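Local structure of 2'-deoxycytidine 5'-triphosphate deaminase (Agrobacterium tumefaciens, 2R9Q) at residues B[223-228]-B[239-244]; B[218-223]-B[259-264]; B[118-123]-B[149-154]. The protein probably catalyses the hydrolytic deamination of dCTP to dUTP, releasing ammonia on the route to thymidine nucleotides. One frame throughout, in Å; residues are numbered along the deposited sequence.

How the contacts relate
Counting from the N terminus, contact 3 closes first: 118-123 meets 149-154, joining strands 121-127 and 143-150 of an N-terminal sheet. Later in the chain, contact 2 pairs strand 216-221 with 261-269 in a C-terminal sheet, and contact 1 lies wholly within the excursion between them, where 223-228 folds back on 239-244. These two contacts share His223, and strand 216-221 lies between strands 242-246 and 261-269. Contact 3, in the N-terminal domain, abuts both: Val228 N probably bonds to Pro154 O, while Phe260 packs on Asp120 and Thr152. Together they bring parts of the N-terminal and C-terminal halves into contact.

Contact 1. Residues B[223-228]-B[239-244]; sequences HHTAVV and LDFWEP
Phe241, just ahead of strand 242-246, outermost in its sheet within this chain, pushes its ring into the bend of loop 223-228, which leaves strand 216-221 and leads to strand 228-229; Thr225, Ala226 and Val228 receive it. Phe241 CG is anti to its own carbonyl carbon (chi1 -67°), beside the backbone N; the ring meets the loop mainly through CD1 and CE1. Thr225 crosses the phenyl side chain at about a right angle, and its CB lies 3.5 Å from Phe241 CD1. The Thr225 hydroxyl reaches the ring near its plane, with OG1 3.5 Å from Phe241 CE1. That hydroxyl sits between the backbone N and the carbonyl carbon of its own residue (chi1 68°) and donates to the next carbonyl, Thr225 OG1 to Ala226 O at 2.7 Å, in the carbonyl plane. Phe241 CE1 meets a methyl group and a carbonyl oxygen at once: Val228 CG2 obliquely at 3.4 Å, and Ala226 O at the ring edge, in plane, also at 3.4 Å. No direct hydrogen bond joins the two segments; a water does so instead, accepting from Ala226 N at 3.0 Å and donating to Asp240 O at 2.7 Å. It also stands over one face of the Phe241 ring, offset toward the rim. Beyond the pair, His236 meets the phenyl ring nearly perpendicularly, Phe153 packs on Thr225, and His224 O accepts a hydrogen bond from Arg55 of the third subunit. The chemistry is mixed: Ala226 O accepts a hydrogen bond from the Thr225 hydroxyl and also faces the weakly positive C-H edge of the ring, while the water links the two backbones.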
loop_
_atom_site.group_PDB
_atom_site.type_symbol
_atom_site.label_atom_id
_atom_site.label_comp_id
_atom_site.label_asym_id
_atom_site.label_seq_id
_atom_site.Cartn_x
_atom_site.Cartn_y
_atom_site.Cartn_z
ATOM N N HIS B 223 -11.324 5.851 1.220
ATOM C CA HIS B 223 -10.316 6.003 0.162
ATOM C C HIS B 223 -10.949 6.291 -1.198
ATOM O O HIS B 223 -12.110 6.082 -1.422
ATOM C CB HIS B 223 -9.419 4.789 0.132
ATOM C CG HIS B 223 -8.752 4.511 1.443
ATOM N ND1 HIS B 223 -9.066 3.420 2.224
ATOM C CD2 HIS B 223 -7.810 5.206 2.127
ATOM C CE1 HIS B 223 -8.336 3.446 3.325
ATOM N NE2 HIS B 223 -7.565 4.519 3.290
ATOM N N HIS B 224 -10.206 6.857 -2.103
ATOM C CA HIS B 224 -10.803 7.229 -3.418
ATOM C C HIS B 224 -12.067 8.121 -3.354
ATOM O O HIS B 224 -12.974 8.031 -4.217
ATOM C CB HIS B 224 -11.030 5.975 -4.259
ATOM C CG HIS B 224 -9.781 5.182 -4.473
ATOM N ND1 HIS B 224 -8.834 5.522 -5.417
ATOM C CD2 HIS B 224 -9.295 4.101 -3.824
ATOM C CE1 HIS B 224 -7.833 4.660 -5.367
ATOM N NE2 HIS B 224 -8.090 3.782 -4.411
ATOM N N THR B 225 -12.060 9.025 -2.378
ATOM C CA THR B 225 -13.126 9.952 -2.172
ATOM C C THR B 225 -13.039 11.039 -3.224
ATOM O O THR B 225 -12.093 11.106 -3.984
ATOM C CB THR B 225 -13.082 10.589 -0.718
ATOM O OG1 THR B 225 -11.929 11.437 -0.573
ATOM C CG2 THR B 225 -13.110 9.514 0.424
ATOM N N ALA B 226 -14.060 11.881 -3.269
ATOM C CA ALA B 226 -13.985 13.173 -3.942
ATOM C C ALA B 226 -12.948 14.031 -3.207
ATOM O O ALA B 226 -12.406 13.626 -2.164
ATOM C CB ALA B 226 -15.388 13.849 -3.975
ATOM N N VAL B 227 -12.647 15.205 -3.766
ATOM C CA VAL B 227 -11.671 16.113 -3.190
ATOM C C VAL B 227 -12.373 16.901 -2.090
ATOM O O VAL B 227 -13.534 17.185 -2.222
ATOM C CB VAL B 227 -11.033 17.047 -4.261
ATOM C CG1 VAL B 227 -10.369 16.227 -5.334
ATOM C CG2 VAL B 227 -12.090 17.971 -4.871
ATOM N N VAL B 228 -11.691 17.195 -0.990
ATOM C CA VAL B 228 -12.283 18.001 0.044
ATOM C C VAL B 228 -11.844 19.441 -0.061
ATOM O O VAL B 228 -10.673 19.708 0.075
ATOM C CB VAL B 228 -11.963 17.510 1.467
ATOM C CG1 VAL B 228 -12.640 18.445 2.483
ATOM C CG2 VAL B 228 -12.419 16.104 1.653
ATOM N N LEU B 239 -21.091 10.575 5.127
ATOM C CA LEU B 239 -20.994 9.181 4.689
ATOM C C LEU B 239 -20.210 8.904 3.406
ATOM O O LEU B 239 -19.971 7.740 3.081
ATOM C CB LEU B 239 -22.397 8.552 4.551
ATOM C CG LEU B 239 -22.979 7.721 5.706
ATOM C CD1 LEU B 239 -22.075 7.608 6.973
ATOM C CD2 LEU B 239 -24.355 8.248 6.056
ATOM N N ASP B 240 -19.776 9.920 2.677
ATOM C CA ASP B 240 -18.923 9.598 1.551
ATOM C C ASP B 240 -17.442 9.989 1.725
ATOM O O ASP B 240 -16.679 9.952 0.755
ATOM C CB ASP B 240 -19.566 9.981 0.204
ATOM C CG ASP B 240 -19.855 11.429 0.078
ATOM O OD1 ASP B 240 -18.992 12.232 0.524
ATOM O OD2 ASP B 240 -20.938 11.736 -0.485
ATOM N N PHE B 241 -17.067 10.283 2.984
ATOM C CA PHE B 241 -15.677 10.472 3.420
ATOM C C PHE B 241 -15.266 9.654 4.640
ATOM O O PHE B 241 -14.116 9.247 4.766
ATOM C CB PHE B 241 -15.423 11.943 3.719
ATOM C CG PHE B 241 -15.486 12.795 2.513
ATOM C CD1 PHE B 241 -14.422 12.816 1.629
ATOM C CD2 PHE B 241 -16.621 13.561 2.234
ATOM C CE1 PHE B 241 -14.464 13.581 0.499
ATOM C CE2 PHE B 241 -16.680 14.326 1.077
ATOM C CZ PHE B 241 -15.595 14.339 0.210
ATOM N N TRP B 242 -16.209 9.450 5.550
ATOM C CA TRP B 242 -15.943 8.786 6.814
ATOM C C TRP B 242 -16.856 7.577 6.922
ATOM O O TRP B 242 -17.958 7.607 6.398
ATOM C CB TRP B 242 -16.156 9.767 7.955
ATOM C CG TRP B 242 -15.201 10.955 7.980
ATOM C CD1 TRP B 242 -13.932 10.975 8.491
ATOM C CD2 TRP B 242 -15.449 12.277 7.481
ATOM N NE1 TRP B 242 -13.373 12.214 8.342
ATOM C CE2 TRP B 242 -14.283 13.042 7.732
ATOM C CE3 TRP B 242 -16.555 12.902 6.865
ATOM C CZ2 TRP B 242 -14.187 14.417 7.385
ATOM C CZ3 TRP B 242 -16.468 14.258 6.498
ATOM C CH2 TRP B 242 -15.280 15.005 6.760
ATOM N N GLU B 243 -16.366 6.506 7.531
ATOM C CA GLU B 243 -17.164 5.337 7.841
ATOM C C GLU B 243 -17.385 5.336 9.335
ATOM O O GLU B 243 -16.407 5.284 10.079
ATOM C CB GLU B 243 -16.461 4.018 7.526
ATOM C CG GLU B 243 -16.019 3.835 6.112
ATOM C CD GLU B 243 -15.138 2.609 5.921
ATOM O OE1 GLU B 243 -14.721 1.994 6.948
ATOM O OE2 GLU B 243 -14.862 2.267 4.743
ATOM N N PRO B 244 -18.662 5.345 9.778
ATOM C CA PRO B 244 -18.981 5.259 11.217
ATOM C C PRO B 244 -18.596 3.906 11.779
ATOM O O PRO B 244 -18.649 2.920 11.066
ATOM C CB PRO B 244 -20.494 5.454 11.281
ATOM C CG PRO B 244 -20.971 5.587 9.899
ATOM C CD PRO B 244 -19.869 5.438 8.939
HETATM O O HOH W 1 -16.500 10.952 -1.713
#

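Contact 2. Residues B[218-223]-B[259-264]; sequences GYRGKH and EFYILV
Arg220 and Tyr261 face each other as an antiparallel non-hydrogen-bonded pair, and their side chains run side by side, pointing the same way. Arg220 CG is anti to the backbone N (chi1 -179°), and the arginine chain extends until it bends at chi3 (59°). On the way its CD passes 3.8 Å from Tyr261 CE1, while the guanidinium plane is turned 71° from the phenol ring. Glu259 crosses the same arginine obliquely: its chain is bent at chi2, and OE1 lies 3.4 Å from Arg220 CG, beside the aliphatic part. The charged groups stay short of a salt bridge, and Arg220 NH2 instead pairs with Glu243. The other carboxylate oxygen, Glu259 OE2, lies at the edge of the His223 ring, near its plane, 3.2 Å from CE1. One water gathers this end of the contact, donating to Glu259 OE1 at 2.7 Å and to Gly221 O while accepting from Phe260 N. On the opposite face of the sheet, Tyr219 and Ile262 form a hydrogen-bonded pair, Tyr219 N to Ile262 O at 2.9 Å and Ile262 N to Tyr219 O at 2.7 Å. Next along, Gly221 N donates to Phe260 O at 3.2 Å. The Phe260 ring lies close to the bare backbone of this glycine, its CE2 3.7 Å from Gly221 CA. In the five-stranded antiparallel sheet, strand 216-221 has 242-246 on its other side and 261-269 has 311-319. Trp242 touches both Tyr219 and Ile262, and the bound peptide packs there too, its backbone hydrogen-bonded to Tyr219 OH. Strand 252-255 meets the Tyr261 side, and Phe260 reaches Asp120 and Thr152 of the N-terminal half.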
loop_
_atom_site.group_PDB
_atom_site.type_symbol
_atom_site.label_atom_id
_atom_site.label_comp_id
_atom_site.label_asym_id
_atom_site.label_seq_id
_atom_site.Cartn_x
_atom_site.Cartn_y
_atom_site.Cartn_z
ATOM N N GLY B 218 -16.789 6.446 16.717
ATOM C CA GLY B 218 -15.992 7.324 15.911
ATOM C C GLY B 218 -15.997 6.977 14.439
ATOM O O GLY B 218 -16.892 6.328 13.925
ATOM N N TYR B 219 -14.993 7.459 13.744
ATOM C CA TYR B 219 -14.964 7.389 12.295
ATOM C C TYR B 219 -13.601 6.887 11.823
ATOM O O TYR B 219 -12.603 7.138 12.452
ATOM C CB TYR B 219 -15.302 8.758 11.685
ATOM C CG TYR B 219 -16.725 9.214 11.988
ATOM C CD1 TYR B 219 -17.786 8.820 11.188
ATOM C CD2 TYR B 219 -16.994 10.001 13.094
ATOM C CE1 TYR B 219 -19.070 9.223 11.466
ATOM C CE2 TYR B 219 -18.287 10.417 13.403
ATOM C CZ TYR B 219 -19.318 10.026 12.584
ATOM O OH TYR B 219 -20.582 10.422 12.871
ATOM N N ARG B 220 -13.625 6.160 10.710
ATOM C CA ARG B 220 -12.476 5.844 9.901
ATOM C C ARG B 220 -12.586 6.559 8.530
ATOM O O ARG B 220 -13.652 6.620 7.915
ATOM C CB ARG B 220 -12.412 4.337 9.770
ATOM C CG ARG B 220 -11.280 3.804 8.994
ATOM C CD ARG B 220 -11.143 2.331 9.229
ATOM N NE ARG B 220 -12.364 1.640 8.838
ATOM C CZ ARG B 220 -12.809 0.490 9.374
ATOM N NH1 ARG B 220 -12.143 -0.141 10.346
ATOM N NH2 ARG B 220 -13.951 -0.038 8.933
ATOM N N GLY B 221 -11.490 7.150 8.075
ATOM C CA GLY B 221 -11.429 7.751 6.736
ATOM C C GLY B 221 -11.580 6.761 5.585
ATOM O O GLY B 221 -11.111 5.635 5.660
ATOM N N LYS B 222 -12.271 7.192 4.538
ATOM C CA LYS B 222 -12.470 6.394 3.328
ATOM C C LYS B 222 -11.403 6.701 2.247
ATOM O O LYS B 222 -10.665 7.678 2.347
ATOM C CB LYS B 222 -13.865 6.624 2.765
ATOM C CG LYS B 222 -15.007 6.078 3.591
ATOM C CD LYS B 222 -16.349 6.295 2.867
ATOM C CE LYS B 222 -17.475 5.430 3.466
ATOM N NZ LYS B 222 -18.773 5.503 2.693
ATOM N N HIS B 223 -11.324 5.851 1.220
ATOM C CA HIS B 223 -10.316 6.003 0.162
ATOM C C HIS B 223 -10.949 6.291 -1.198
ATOM O O HIS B 223 -12.110 6.082 -1.422
ATOM C CB HIS B 223 -9.419 4.789 0.132
ATOM C CG HIS B 223 -8.752 4.511 1.443
ATOM N ND1 HIS B 223 -9.066 3.420 2.224
ATOM C CD2 HIS B 223 -7.810 5.206 2.127
ATOM C CE1 HIS B 223 -8.336 3.446 3.325
ATOM N NE2 HIS B 223 -7.565 4.519 3.290
ATOM N N GLU B 259 -4.879 3.118 8.270
ATOM C CA GLU B 259 -6.092 3.865 8.445
ATOM C C GLU B 259 -5.941 5.066 9.384
ATOM O O GLU B 259 -4.988 5.212 10.105
ATOM C CB GLU B 259 -7.192 2.932 8.938
ATOM C CG GLU B 259 -7.497 1.718 8.037
ATOM C CD GLU B 259 -8.098 2.064 6.683
ATOM O OE1 GLU B 259 -9.005 2.935 6.592
ATOM O OE2 GLU B 259 -7.693 1.429 5.689
ATOM N N PHE B 260 -6.895 5.975 9.346
ATOM C CA PHE B 260 -6.959 6.978 10.405
ATOM C C PHE B 260 -8.334 7.000 11.014
ATOM O O PHE B 260 -9.316 6.726 10.353
ATOM C CB PHE B 260 -6.417 8.337 9.912
ATOM C CG PHE B 260 -7.436 9.350 9.575
ATOM C CD1 PHE B 260 -7.633 10.432 10.417
ATOM C CD2 PHE B 260 -8.142 9.269 8.388
ATOM C CE1 PHE B 260 -8.554 11.376 10.130
ATOM C CE2 PHE B 260 -9.071 10.225 8.062
ATOM C CZ PHE B 260 -9.286 11.292 8.929
ATOM N N TYR B 261 -8.354 7.244 12.308
ATOM C CA TYR B 261 -9.508 7.081 13.147
ATOM C C TYR B 261 -9.801 8.396 13.876
ATOM O O TYR B 261 -8.910 9.011 14.436
ATOM C CB TYR B 261 -9.293 5.942 14.163
ATOM C CG TYR B 261 -9.068 4.566 13.559
ATOM C CD1 TYR B 261 -10.129 3.689 13.380
ATOM C CD2 TYR B 261 -7.824 4.166 13.143
ATOM C CE1 TYR B 261 -9.952 2.454 12.802
ATOM C CE2 TYR B 261 -7.633 2.934 12.571
ATOM C CZ TYR B 261 -8.707 2.049 12.397
ATOM O OH TYR B 261 -8.509 0.752 11.821
ATOM N N ILE B 262 -11.058 8.825 13.868
ATOM C CA ILE B 262 -11.487 9.967 14.679
ATOM C C ILE B 262 -12.249 9.385 15.855
ATOM O O ILE B 262 -13.295 8.762 15.697
ATOM C CB ILE B 262 -12.385 10.992 13.908
ATOM C CG1 ILE B 262 -11.623 11.615 12.743
ATOM C CG2 ILE B 262 -12.876 12.080 14.834
ATOM C CD1 ILE B 262 -12.536 12.295 11.729
ATOM N N LEU B 263 -11.691 9.613 17.036
ATOM C CA LEU B 263 -12.161 9.019 18.256
ATOM C C LEU B 263 -12.322 10.069 19.346
ATOM O O LEU B 263 -11.927 11.232 19.186
ATOM C CB LEU B 263 -11.202 7.899 18.690
ATOM C CG LEU B 263 -11.036 6.700 17.751
ATOM C CD1 LEU B 263 -9.879 5.856 18.233
ATOM C CD2 LEU B 263 -12.336 5.892 17.645
ATOM N N VAL B 264 -12.927 9.650 20.458
ATOM C CA VAL B 264 -13.268 10.563 21.548
ATOM C C VAL B 264 -12.714 10.138 22.935
ATOM O O VAL B 264 -12.687 8.970 23.295
ATOM C CB VAL B 264 -14.830 10.946 21.540
ATOM C CG1 VAL B 264 -15.666 9.866 20.932
ATOM C CG2 VAL B 264 -15.328 11.325 22.913
HETATM O O HOH W 2 -8.644 5.587 6.907
#

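Contact 3. Residues B[118-123]-B[149-154]; sequences RLDIFT and SPRTFP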
loop_
_atom_site.group_PDB
_atom_site.type_symbol
_atom_site.label_atom_id
_atom_site.label_comp_id
_atom_site.label_asym_id
_atom_site.label_seq_id
_atom_site.Cartn_x
_atom_site.Cartn_y
_atom_site.Cartn_z
ATOM N N ARG B 118 -8.882 16.437 11.249
ATOM C CA ARG B 118 -10.011 15.588 10.885
ATOM C C ARG B 118 -9.962 15.153 9.420
ATOM O O ARG B 118 -10.650 14.202 9.042
ATOM C CB ARG B 118 -11.354 16.269 11.114
ATOM C CG ARG B 118 -11.599 16.940 12.428
ATOM C CD ARG B 118 -11.720 16.037 13.627
ATOM N NE ARG B 118 -11.582 16.864 14.835
ATOM C CZ ARG B 118 -12.574 17.419 15.516
ATOM N NH1 ARG B 118 -13.837 17.196 15.202
ATOM N NH2 ARG B 118 -12.289 18.185 16.549
ATOM N N LEU B 119 -9.173 15.851 8.601
ATOM C CA LEU B 119 -9.016 15.514 7.217
ATOM C C LEU B 119 -7.686 14.844 6.972
ATOM O O LEU B 119 -7.307 14.667 5.818
ATOM C CB LEU B 119 -9.108 16.750 6.346
ATOM C CG LEU B 119 -10.443 17.285 5.834
ATOM C CD1 LEU B 119 -11.576 17.040 6.782
ATOM C CD2 LEU B 119 -10.294 18.778 5.524
ATOM N N ASP B 120 -6.976 14.515 8.047
ATOM C CA ASP B 120 -5.711 13.777 7.992
ATOM C C ASP B 120 -4.676 14.460 7.088
ATOM O O ASP B 120 -4.033 13.797 6.284
ATOM C CB ASP B 120 -6.002 12.333 7.529
ATOM C CG ASP B 120 -4.914 11.322 7.889
ATOM O OD1 ASP B 120 -4.198 11.422 8.924
ATOM O OD2 ASP B 120 -4.820 10.366 7.113
ATOM N N ILE B 121 -4.545 15.782 7.215
ATOM C CA ILE B 121 -3.592 16.557 6.407
ATOM C C ILE B 121 -2.360 16.819 7.256
ATOM O O ILE B 121 -2.451 17.457 8.276
ATOM C CB ILE B 121 -4.140 17.900 5.868
ATOM C CG1 ILE B 121 -5.481 17.691 5.141
ATOM C CG2 ILE B 121 -3.081 18.573 4.967
ATOM C CD1 ILE B 121 -6.394 18.976 4.962
ATOM N N PHE B 122 -1.234 16.252 6.838
ATOM C CA PHE B 122 0.065 16.520 7.438
ATOM C C PHE B 122 0.504 17.920 7.066
ATOM O O PHE B 122 0.476 18.295 5.905
ATOM C CB PHE B 122 1.046 15.446 6.979
ATOM C CG PHE B 122 2.469 15.719 7.269
ATOM C CD1 PHE B 122 3.125 15.015 8.289
ATOM C CD2 PHE B 122 3.183 16.618 6.508
ATOM C CE1 PHE B 122 4.431 15.239 8.554
ATOM C CE2 PHE B 122 4.533 16.840 6.760
ATOM C CZ PHE B 122 5.151 16.141 7.800
ATOM N N THR B 123 0.894 18.691 8.073
ATOM C CA THR B 123 1.403 20.050 7.912
ATOM C C THR B 123 2.580 20.337 8.865
ATOM O O THR B 123 2.672 19.764 9.941
ATOM C CB THR B 123 0.279 21.162 8.090
ATOM O OG1 THR B 123 -0.199 21.186 9.433
ATOM C CG2 THR B 123 -0.891 20.938 7.143
ATOM N N SER B 149 1.114 17.946 3.199
ATOM C CA SER B 149 0.919 16.638 2.583
ATOM C C SER B 149 -0.386 15.977 3.030
ATOM O O SER B 149 -0.497 15.512 4.171
ATOM C CB SER B 149 2.093 15.706 2.880
ATOM O OG SER B 149 2.015 14.607 2.017
ATOM N N PRO B 150 -1.381 15.930 2.141
ATOM C CA PRO B 150 -2.622 15.185 2.440
ATOM C C PRO B 150 -2.349 13.689 2.569
ATOM O O PRO B 150 -1.619 13.155 1.790
ATOM C CB PRO B 150 -3.499 15.474 1.218
ATOM C CG PRO B 150 -2.881 16.681 0.590
ATOM C CD PRO B 150 -1.453 16.545 0.809
ATOM N N ARG B 151 -2.928 13.030 3.546
ATOM C CA ARG B 151 -2.644 11.639 3.748
ATOM C C ARG B 151 -3.797 10.734 3.302
ATOM O O ARG B 151 -3.567 9.720 2.696
ATOM C CB ARG B 151 -2.304 11.426 5.213
ATOM C CG ARG B 151 -0.932 11.012 5.542
ATOM C CD ARG B 151 0.099 12.115 5.677
ATOM N NE ARG B 151 0.907 12.423 4.484
ATOM C CZ ARG B 151 1.320 11.602 3.498
ATOM N NH1 ARG B 151 1.071 10.290 3.469
ATOM N NH2 ARG B 151 2.046 12.121 2.507
ATOM N N THR B 152 -5.039 11.075 3.645
ATOM C CA THR B 152 -6.178 10.216 3.304
ATOM C C THR B 152 -7.063 10.782 2.234
ATOM O O THR B 152 -7.454 10.066 1.360
ATOM C CB THR B 152 -7.050 9.900 4.521
ATOM O OG1 THR B 152 -6.233 9.316 5.532
ATOM C CG2 THR B 152 -8.225 8.934 4.160
ATOM N N PHE B 153 -7.429 12.057 2.359
ATOM C CA PHE B 153 -8.302 12.711 1.408
ATOM C C PHE B 153 -7.531 13.680 0.555
ATOM O O PHE B 153 -6.756 14.510 1.075
ATOM C CB PHE B 153 -9.462 13.504 2.087
ATOM C CG PHE B 153 -10.178 12.759 3.180
ATOM C CD1 PHE B 153 -10.970 11.696 2.897
ATOM C CD2 PHE B 153 -10.096 13.175 4.483
ATOM C CE1 PHE B 153 -11.598 11.029 3.885
ATOM C CE2 PHE B 153 -10.718 12.500 5.465
ATOM C CZ PHE B 153 -11.467 11.427 5.155
ATOM N N PRO B 154 -7.769 13.626 -0.766
ATOM C CA PRO B 154 -7.260 14.730 -1.553
ATOM C C PRO B 154 -8.050 16.012 -1.232
ATOM O O PRO B 154 -9.260 15.957 -0.898
ATOM C CB PRO B 154 -7.473 14.248 -2.969
ATOM C CG PRO B 154 -8.661 13.303 -2.884
ATOM C CD PRO B 154 -8.452 12.614 -1.599
HETATM O O HOH W 3 -5.845 14.000 3.726
#
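Asp120 and Thr152 cross at about a right angle, and the threonine hydroxyl donates to the carboxylate. The OG1 to OD2 separation of 2.4 Å is so short that its exact value is doubtful. Asp120 CG is anti to the backbone N (chi1 -159°); OD2 also lies 3.3 Å from Arg151 CB. Arg151 is bent at chi2 and chi3; its guanidinium plane stands 78° from the Asp120 carboxylate, and the charged atoms are not in contact. Instead the arginine turns back on its own segment, NH2 donating to Ser149 OG at 2.5 Å, and Arg151 CD lies 3.7 Å from Phe122 CB. Phe122 CD2 meets Ser149 CB obliquely at 3.9 Å. These two residues form an antiparallel hydrogen-bonded pair, Ser149 N to Phe122 O at 2.8 Å and Phe122 N to Ser149 O at 2.9 Å; Arg151 N then bonds to Asp120 O. Past the paired strands, the Phe153 ring meets the backbone of Arg118 and Leu119, with CD2 3.4 Å from Leu119 O. Strand 143-150 runs between 121-127 and 91-101, while Ile121 and Pro150 lean on Ile155 of strand 155-157. Arg318 of strand 311-319 forms a salt bridge with Asp120, Trp242 meets Phe153 edge-to-face, and Val322 of the fourth subunit packs on Phe122 and Arg151.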